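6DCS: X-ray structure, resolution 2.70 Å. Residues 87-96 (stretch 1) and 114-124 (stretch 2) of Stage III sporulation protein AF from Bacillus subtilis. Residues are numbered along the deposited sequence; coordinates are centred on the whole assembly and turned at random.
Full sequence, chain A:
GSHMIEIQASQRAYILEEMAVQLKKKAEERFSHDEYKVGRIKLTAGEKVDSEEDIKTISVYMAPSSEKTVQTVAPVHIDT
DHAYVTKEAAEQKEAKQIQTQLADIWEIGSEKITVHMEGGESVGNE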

ATOM      1  N   LYS A  87       5.740  20.229   7.219  1.00 53.76           N
ATOM      2  CA  LYS A  87       5.453  18.928   7.819  1.00 52.97           C
ATOM      3  C   LYS A  87       4.564  18.085   6.902  1.00 61.22           C
ATOM      4  O   LYS A  87       4.815  16.886   6.706  1.00 61.50           O
ATOM      5  CB  LYS A  87       4.791  19.120   9.181  1.00 58.13           C
ATOM      6  CG  LYS A  87       5.236  18.197  10.288  1.00 61.95           C
ATOM      7  CD  LYS A  87       4.559  18.622  11.599  1.00 69.67           C
ATOM      8  CE  LYS A  87       5.564  19.210  12.600  1.00 71.09           C
ATOM      9  NZ  LYS A  87       5.037  19.333  13.991  1.00 68.44           N
ATOM     10  N   GLU A  88       3.544  18.702   6.299  1.00 55.47           N
ATOM     11  CA  GLU A  88       2.681  17.973   5.374  1.00 57.62           C
ATOM     12  C   GLU A  88       3.416  17.645   4.079  1.00 61.90           C
ATOM     13  O   GLU A  88       3.284  16.536   3.544  1.00 59.97           O
ATOM     14  CB  GLU A  88       1.408  18.784   5.096  1.00 66.95           C
ATOM     15  CG  GLU A  88       0.416  18.166   4.074  1.00 70.57           C
ATOM     16  CD  GLU A  88      -0.299  16.920   4.585  1.00 74.36           C
ATOM     17  OE1 GLU A  88      -0.921  16.205   3.757  1.00 77.65           O
ATOM     18  OE2 GLU A  88      -0.226  16.655   5.806  1.00 72.95           O
ATOM     19  N   ALA A  89       4.200  18.598   3.559  1.00 62.85           N
ATOM     20  CA  ALA A  89       4.940  18.357   2.323  1.00 59.66           C
ATOM     21  C   ALA A  89       5.788  17.105   2.442  1.00 59.62           C
ATOM     22  O   ALA A  89       5.806  16.252   1.541  1.00 55.70           O
ATOM     23  CB  ALA A  89       5.815  19.559   1.996  1.00 56.04           C
ATOM     24  N   ALA A  90       6.454  16.948   3.583  1.00 57.75           N
ATOM     25  CA  ALA A  90       7.327  15.795   3.747  1.00 57.81           C
ATOM     26  C   ALA A  90       6.519  14.505   3.778  1.00 59.25           C
ATOM     27  O   ALA A  90       6.861  13.539   3.087  1.00 60.50           O
ATOM     28  CB  ALA A  90       8.184  15.951   5.010  1.00 53.83           C
ATOM     29  N   GLU A  91       5.438  14.466   4.561  1.00 61.11           N
ATOM     30  CA  GLU A  91       4.598  13.266   4.597  1.00 61.99           C
ATOM     31  C   GLU A  91       3.962  12.952   3.244  1.00 59.24           C
ATOM     32  O   GLU A  91       3.842  11.778   2.874  1.00 52.44           O
ATOM     33  CB  GLU A  91       3.504  13.416   5.642  1.00 64.40           C
ATOM     34  CG  GLU A  91       3.954  13.045   7.034  1.00 67.17           C
ATOM     35  CD  GLU A  91       3.157  13.762   8.108  1.00 81.83           C
ATOM     36  OE1 GLU A  91       3.697  13.936   9.224  1.00 89.20           O
ATOM     37  OE2 GLU A  91       1.999  14.157   7.836  1.00 89.72           O
ATOM     38  N   GLN A  92       3.528  13.973   2.499  1.00 59.36           N
ATOM     39  CA  GLN A  92       3.074  13.711   1.137  1.00 61.37           C
ATOM     40  C   GLN A  92       4.180  13.042   0.360  1.00 62.24           C
ATOM     41  O   GLN A  92       3.957  12.049  -0.342  1.00 66.24           O
ATOM     42  CB  GLN A  92       2.666  15.009   0.442  1.00 63.27           C
ATOM     43  CG  GLN A  92       1.611  14.831  -0.640  1.00 71.89           C
ATOM     44  CD  GLN A  92       0.302  14.302  -0.070  1.00 71.74           C
ATOM     45  OE1 GLN A  92       0.084  14.327   1.147  1.00 68.31           O
ATOM     46  NE2 GLN A  92      -0.558  13.788  -0.942  1.00 71.03           N
ATOM     47  N   LYS A  93       5.403  13.534   0.567  1.00 64.53           N
ATOM     48  CA  LYS A  93       6.559  13.168  -0.236  1.00 62.38           C
ATOM     49  C   LYS A  93       7.071  11.780   0.162  1.00 62.12           C
ATOM     50  O   LYS A  93       7.496  10.999  -0.686  1.00 60.34           O
ATOM     51  CB  LYS A  93       7.618  14.277  -0.076  1.00 62.33           C
ATOM     52  CG  LYS A  93       9.034  13.854  -0.197  1.00 61.73           C
ATOM     53  CD  LYS A  93       9.457  13.761  -1.672  1.00 65.71           C
ATOM     54  CE  LYS A  93      10.896  13.417  -1.638  1.00 76.41           C
ATOM     55  NZ  LYS A  93      11.143  12.243  -0.788  1.00 66.54           N
ATOM     56  N   GLU A  94       6.992  11.441   1.447  1.00 60.73           N
ATOM     57  CA  GLU A  94       7.213  10.059   1.862  1.00 60.78           C
ATOM     58  C   GLU A  94       6.237   9.128   1.161  1.00 61.94           C
ATOM     59  O   GLU A  94       6.648   8.191   0.470  1.00 65.73           O
ATOM     60  CB  GLU A  94       7.106   9.932   3.392  1.00 63.15           C
ATOM     61  CG  GLU A  94       7.165   8.501   3.874  1.00 71.19           C
ATOM     62  CD  GLU A  94       8.591   7.944   3.951  1.00 86.01           C
ATOM     63  OE1 GLU A  94       9.165   7.879   5.071  1.00 97.50           O
ATOM     64  OE2 GLU A  94       9.141   7.585   2.881  1.00 84.87           O
ATOM     65  N   ALA A  95       4.937   9.399   1.278  1.00 65.10           N
ATOM     66  CA  ALA A  95       3.927   8.539   0.665  1.00 65.96           C
ATOM     67  C   ALA A  95       4.243   8.273  -0.804  1.00 62.21           C
ATOM     68  O   ALA A  95       4.284   7.114  -1.244  1.00 57.86           O
ATOM     69  CB  ALA A  95       2.537   9.170   0.808  1.00 61.49           C
ATOM     70  N   LYS A  96       4.510   9.337  -1.564  1.00 56.26           N
ATOM     71  CA  LYS A  96       4.786   9.177  -2.980  1.00 57.71           C
ATOM     72  C   LYS A  96       6.059   8.356  -3.214  1.00 63.04           C
ATOM     73  O   LYS A  96       6.232   7.767  -4.285  1.00 62.72           O
ATOM     74  CB  LYS A  96       4.890  10.555  -3.628  1.00 54.83           C
ATOM     75  CG  LYS A  96       4.629  10.571  -5.113  1.00 61.23           C
ATOM     76  CD  LYS A  96       4.166  11.968  -5.550  1.00 72.52           C
ATOM     77  CE  LYS A  96       2.638  12.052  -5.814  1.00 75.34           C
ATOM     78  NZ  LYS A  96       2.169  13.424  -5.446  1.00 60.18           N
ATOM     79  N   THR A 114      -2.508   2.633  -4.761  1.00 52.53           N
ATOM     80  CA  THR A 114      -2.792   3.567  -3.685  1.00 60.85           C
ATOM     81  C   THR A 114      -1.934   3.170  -2.506  1.00 59.03           C
ATOM     82  O   THR A 114      -1.859   1.987  -2.175  1.00 60.37           O
ATOM     83  CB  THR A 114      -4.275   3.565  -3.288  1.00 60.92           C
ATOM     84  OG1 THR A 114      -5.086   3.735  -4.458  1.00 64.95           O
ATOM     85  CG2 THR A 114      -4.577   4.708  -2.299  1.00 64.21           C
ATOM     86  N   VAL A 115      -1.309   4.147  -1.862  1.00 63.01           N
ATOM     87  CA  VAL A 115      -0.497   3.891  -0.678  1.00 64.17           C
ATOM     88  C   VAL A 115      -1.188   4.573   0.489  1.00 63.43           C
ATOM     89  O   VAL A 115      -1.300   5.805   0.510  1.00 67.48           O
ATOM     90  CB  VAL A 115       0.946   4.401  -0.844  1.00 57.77           C
ATOM     91  CG1 VAL A 115       1.724   4.231   0.459  1.00 62.89           C
ATOM     92  CG2 VAL A 115       1.636   3.699  -1.979  1.00 49.00           C
ATOM     93  N   HIS A 116      -1.648   3.784   1.459  1.00 62.05           N
ATOM     94  CA  HIS A 116      -2.239   4.319   2.683  1.00 68.39           C
ATOM     95  C   HIS A 116      -1.198   4.298   3.799  1.00 70.93           C
ATOM     96  O   HIS A 116      -0.596   3.259   4.094  1.00 71.22           O
ATOM     97  CB  HIS A 116      -3.498   3.542   3.084  1.00 69.95           C
ATOM     98  CG  HIS A 116      -4.655   3.734   2.147  1.00 65.80           C
ATOM     99  ND1 HIS A 116      -5.432   4.874   2.146  1.00 70.93           N
ATOM    100  CD2 HIS A 116      -5.148   2.946   1.163  1.00 65.14           C
ATOM    101  CE1 HIS A 116      -6.356   4.777   1.206  1.00 69.27           C
ATOM    102  NE2 HIS A 116      -6.209   3.614   0.596  1.00 68.41           N
ATOM    103  N   MET A 117      -0.990   5.453   4.414  1.00 81.24           N
ATOM    104  CA  MET A 117       0.144   5.674   5.302  1.00 85.66           C
ATOM    105  C   MET A 117      -0.300   5.596   6.761  1.00 95.04           C
ATOM    106  O   MET A 117      -0.260   6.570   7.509  1.00 97.68           O
ATOM    107  CB  MET A 117       0.785   7.025   5.000  1.00 87.50           C
ATOM    108  CG  MET A 117       2.180   6.963   4.402  1.00 91.17           C
ATOM    109  SD  MET A 117       3.190   5.615   5.028  1.00 91.48           S
ATOM    110  CE  MET A 117       3.098   5.917   6.804  1.00 97.58           C
ATOM    111  N   GLU A 118      -0.727   4.412   7.174  1.00 99.15           N
ATOM    112  CA  GLU A 118      -1.201   4.301   8.543  1.00101.02           C
ATOM    113  C   GLU A 118      -0.007   4.224   9.490  1.00103.41           C
ATOM    114  O   GLU A 118       1.094   3.807   9.109  1.00 99.01           O
ATOM    115  CB  GLU A 118      -2.147   3.107   8.705  1.00106.04           C
ATOM    116  CG  GLU A 118      -3.654   3.490   8.894  1.00106.50           C
ATOM    117  CD  GLU A 118      -3.960   4.418  10.095  1.00111.08           C
ATOM    118  OE1 GLU A 118      -3.061   5.133  10.601  1.00111.59           O
ATOM    119  OE2 GLU A 118      -5.133   4.423  10.540  1.00113.11           O
ATOM    120  N   GLY A 119      -0.223   4.665  10.726  1.00106.23           N
ATOM    121  CA  GLY A 119       0.897   5.155  11.503  1.00108.05           C
ATOM    122  C   GLY A 119       1.334   6.518  11.019  1.00106.15           C
ATOM    123  O   GLY A 119       2.508   6.887  11.180  1.00106.48           O
ATOM    124  N   GLY A 120       0.415   7.257  10.401  1.00100.96           N
ATOM    125  CA  GLY A 120       0.682   8.572   9.846  1.00102.10           C
ATOM    126  C   GLY A 120      -0.619   9.163   9.347  1.00108.54           C
ATOM    127  O   GLY A 120      -1.698   8.666   9.672  1.00108.04           O
ATOM    128  N   GLU A 121      -0.521  10.244   8.547  1.00108.06           N
ATOM    129  CA  GLU A 121      -1.725  10.886   7.978  1.00104.41           C
ATOM    130  C   GLU A 121      -1.394  11.311   6.540  1.00107.45           C
ATOM    131  O   GLU A 121      -0.982  12.446   6.272  1.00102.03           O
ATOM    132  CB  GLU A 121      -2.224  12.055   8.841  1.00107.06           C
ATOM    133  CG  GLU A 121      -2.812  11.647  10.209  1.00107.39           C
ATOM    134  CD  GLU A 121      -3.607  12.754  10.913  1.00111.32           C
ATOM    135  OE1 GLU A 121      -4.197  12.483  11.986  1.00111.07           O
ATOM    136  OE2 GLU A 121      -3.663  13.887  10.395  1.00111.74           O
ATOM    137  N   SER A 122      -1.583  10.369   5.612  1.00105.09           N
ATOM    138  CA  SER A 122      -1.349  10.592   4.188  1.00 93.74           C
ATOM    139  C   SER A 122      -1.924   9.433   3.379  1.00 87.17           C
ATOM    140  O   SER A 122      -2.339   8.404   3.926  1.00 82.09           O
ATOM    141  CB  SER A 122       0.138  10.773   3.881  1.00 76.65           C
ATOM    142  OG  SER A 122       0.321  12.033   3.270  1.00 70.81           O
ATOM    143  N   VAL A 123      -1.955   9.627   2.056  1.00 82.38           N
ATOM    144  CA  VAL A 123      -2.392   8.610   1.107  1.00 77.15           C
ATOM    145  C   VAL A 123      -1.665   8.860  -0.202  1.00 72.30           C
ATOM    146  O   VAL A 123      -1.107   9.932  -0.429  1.00 76.17           O
ATOM    147  CB  VAL A 123      -3.930   8.597   0.858  1.00 80.43           C
ATOM    148  CG1 VAL A 123      -4.700   8.038   2.059  1.00 83.05           C
ATOM    149  CG2 VAL A 123      -4.445   9.991   0.454  1.00 77.60           C
ATOM    150  N   GLY A 124      -1.673   7.848  -1.070  1.00 72.46           N
ATOM    151  CA  GLY A 124      -1.202   7.978  -2.431  1.00 72.14           C
ATOM    152  C   GLY A 124      -2.333   8.295  -3.389  1.00 75.78           C
ATOM    153  O   GLY A 124      -3.451   8.635  -2.986  1.00 83.44           O
TER

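Residues 87-96 form an uninterrupted piece of a longer helix, held by successive i to i+4 backbone hydrogen bonds that run from E91 N to K87 O (3.3 Å) through K96 N to Q92 O (3.0 Å). The second stretch enters as a strand at residues 114-116, leaves it in a loop, and doubles back on itself. The returning segment is tied to the outgoing one by a hydrogen bond from M117 N to S122 O (3.3 Å) and a weak one from G124 N to V115 O (2.6 Å). G119 and G120 lie in the turn. G119 has positive phi (74°), and a CB there would be jammed against the carbonyl oxygen of E118; G119 N also donates to E118 OE1 (2.9 Å). At G120 a CB would be crowded by M117 O. G124, farther along, has a different constraint: a CB would clash with V115 N.

It is chiefly this returning segment that runs beside the helix. The closest backbone approaches are Q92 to S122, with CA atoms 6.2 Å apart, and A95 to G124, with CA atoms 6.0 Å apart, so that both chains advance in the same sense across the contact. Three of these four residues, an alanine, a serine and a glycine, have small side chains or none. The interface is modest, burying 336 Å² summed over both sides, and no clear hydrogen bond crosses it.

A95 is the centre of the packing. Buried and directed toward the second stretch, its methyl group meets both limbs of the reversal: A95 CB lies 4.2 Å from M117 CG on the outgoing limb, and on the returning limb A95 CB is 4.2 Å from S122 CB and 3.9 Å from V123 O. The contact with M117 is an apolar one between the alanine methyl and the methionine side chain. V115, whose CA-to-CB bond also points toward the helix, adds a contact through V115 CG1, 4.2 Å from A95 O. V123 contributes differently: its CA-to-CB bond points away, and its carbonyl oxygen makes the approach to the alanine methyl.

One turn earlier along the helix the contact becomes polar and centres on S122, whose CA-to-CB bond points toward the helix. S122 OG lies 3.6 Å from E91 O, an oxygen already engaged by A95 N within the helix (3.1 Å). Q92 reaches the same hydroxyl by a less direct route: its CA-to-CB bond points away, but the side chain, with chi1 in t and chi2 in p, curls back so that its terminal amide lies beside S122 OG. The orientation of that amide is uncertain, and the pairing is best described as a close polar approach.

Toward the start of the helix the contact thins. The CA-to-CB bond of E91 points toward the loop, but E91 OE2 remains 3.8 Å from E121 O; with two oxygens facing each other, this is proximity without attraction.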